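Local coordinates for protein berberine bridge enzyme-like 28 (Arabidopsis thaliana, PDB 5D79) that carries flavin-adenine dinucleotide as an oxidoreductase of the berberine bridge enzyme-like family and takes part in adaptation to salt stress, at residues A[311-314]-A[315-319]. Numbering follows the deposited sequence.
Sequences NNLL and ALMEE
L313 and M317, one helical turn apart, lie alongside each other and point the same way; their apolar contact is made by CD1 of L313 and CG of M317, 3.7 Å apart. L313 carries its CG anti to the backbone N (chi1 164°), and the end of the side chain thereby comes nearer to M317 than its CB direction would suggest. The M317 chain bends at both of its later torsions and leads its thioether end away, so that the methylene, not the sulfur, meets the leucine. The same CG of M317 also lies 3.4 Å from O of L313, against the carbonyl that receives the M317 backbone N at 2.9 Å.

Four successive i to i+4 bonds identify residues 311 to 318 as alpha-helical: N of A315 to O of N311, N of L316 to O of N312, N of M317 to O of L313 and N of E318 to O of L314. Helix 310-320 packs against one face of the seven-stranded antiparallel sheet, away from the FAD pocket; this sheet is consistent with the substrate-binding domain of berberine bridge enzyme-like flavoproteins, as distinct from their FAD-binding domain. At O of L314 the E318 bond, 3.2 Å from N, is joined by a weak one from N of M317. With its CG beside the backbone N (chi1 -68°) and a bend at chi2 (138°), E318 covers that oxygen with the flat face of its carboxylate, CD lying 3.0 Å from O of L314. The carbonyl oxygen thus meets the carboxyl carbon as well as OE1, and no hydrogen bond is formed.

Further out, L313 reaches T254, F256 and L284, while L316 and M317 both touch L284. Loop residues L324 and L326 also contact M317, and Y306 is shared by N312, L313 and L316.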
loop_
_atom_site.group_PDB
_atom_site.type_symbol
_atom_site.label_atom_id
_atom_site.label_comp_id
_atom_site.label_asym_id
_atom_site.label_seq_id
_atom_site.Cartn_x
_atom_site.Cartn_y
_atom_site.Cartn_z
ATOM N N ASN A 311 23.923 -14.985 -15.137
ATOM C CA ASN A 311 24.147 -15.256 -16.560
ATOM C C ASN A 311 22.821 -15.463 -17.302
ATOM O O ASN A 311 22.696 -15.112 -18.476
ATOM C CB ASN A 311 25.078 -16.462 -16.744
ATOM C CG ASN A 311 26.548 -16.120 -16.467
ATOM O OD1 ASN A 311 26.883 -14.991 -16.088
ATOM N ND2 ASN A 311 27.426 -17.099 -16.652
ATOM N N ASN A 312 21.827 -16.004 -16.599
ATOM C CA ASN A 312 20.499 -16.209 -17.159
ATOM C C ASN A 312 19.753 -14.903 -17.329
ATOM O O ASN A 312 19.004 -14.730 -18.290
ATOM C CB ASN A 312 19.682 -17.157 -16.284
ATOM C CG ASN A 312 20.235 -18.565 -16.285
ATOM O OD1 ASN A 312 21.073 -18.909 -17.111
ATOM N ND2 ASN A 312 19.763 -19.389 -15.364
ATOM N N LEU A 313 19.943 -13.986 -16.387
ATOM C CA LEU A 313 19.375 -12.650 -16.514
ATOM C C LEU A 313 19.923 -11.971 -17.766
ATOM O O LEU A 313 19.172 -11.380 -18.543
ATOM C CB LEU A 313 19.683 -11.801 -15.275
ATOM C CG LEU A 313 19.482 -10.292 -15.474
ATOM C CD1 LEU A 313 18.009 -9.979 -15.686
ATOM C CD2 LEU A 313 20.065 -9.461 -14.334
ATOM N N LEU A 314 21.236 -12.078 -17.956
ATOM C CA LEU A 314 21.943 -11.364 -19.019
ATOM C C LEU A 314 21.551 -11.861 -20.404
ATOM O O LEU A 314 21.381 -11.068 -21.329
ATOM C CB LEU A 314 23.465 -11.490 -18.826
ATOM C CG LEU A 314 24.019 -10.773 -17.590
ATOM C CD1 LEU A 314 25.508 -11.037 -17.407
ATOM C CD2 LEU A 314 23.721 -9.284 -17.675
ATOM N N ALA A 315 21.425 -13.178 -20.538
ATOM C CA ALA A 315 21.044 -13.796 -21.796
ATOM C C ALA A 315 19.598 -13.466 -22.108
ATOM O O ALA A 315 19.225 -13.288 -23.269
ATOM C CB ALA A 315 21.243 -15.292 -21.730
ATOM N N LEU A 316 18.785 -13.382 -21.061
ATOM C CA LEU A 316 17.378 -13.056 -21.225
ATOM C C LEU A 316 17.218 -11.593 -21.638
ATOM O O LEU A 316 16.337 -11.254 -22.428
ATOM C CB LEU A 316 16.606 -13.348 -19.938
ATOM C CG LEU A 316 15.090 -13.136 -19.951
ATOM C CD1 LEU A 316 14.408 -13.998 -20.989
ATOM C CD2 LEU A 316 14.510 -13.415 -18.578
ATOM N N MET A 317 18.090 -10.727 -21.139
ATOM C CA MET A 317 17.915 -9.299 -21.370
ATOM C C MET A 317 18.468 -8.821 -22.709
ATOM O O MET A 317 18.063 -7.772 -23.201
ATOM C CB MET A 317 18.550 -8.496 -20.233
ATOM C CG MET A 317 17.682 -8.395 -18.978
ATOM S SD MET A 317 16.587 -6.961 -18.941
ATOM C CE MET A 317 17.784 -5.643 -19.042
ATOM N N GLU A 318 19.398 -9.566 -23.295
ATOM C CA GLU A 318 19.912 -9.210 -24.624
ATOM C C GLU A 318 18.906 -9.663 -25.679
ATOM O O GLU A 318 18.818 -9.103 -26.779
ATOM C CB GLU A 318 21.290 -9.840 -24.871
ATOM C CG GLU A 318 22.410 -9.276 -23.997
ATOM C CD GLU A 318 23.340 -10.357 -23.465
ATOM O OE1 GLU A 318 23.110 -11.545 -23.789
ATOM O OE2 GLU A 318 24.293 -10.020 -22.719
ATOM N N GLU A 319 18.141 -10.685 -25.303
ATOM C CA GLU A 319 17.082 -11.267 -26.118
ATOM C C GLU A 319 15.822 -10.395 -26.164
ATOM O O GLU A 319 15.287 -10.121 -27.240
ATOM C CB GLU A 319 16.742 -12.659 -25.577
ATOM C CG GLU A 319 15.413 -13.231 -26.038
ATOM C CD GLU A 319 15.496 -13.883 -27.400
ATOM O OE1 GLU A 319 16.586 -13.836 -28.020
ATOM O OE2 GLU A 319 14.467 -14.445 -27.844
#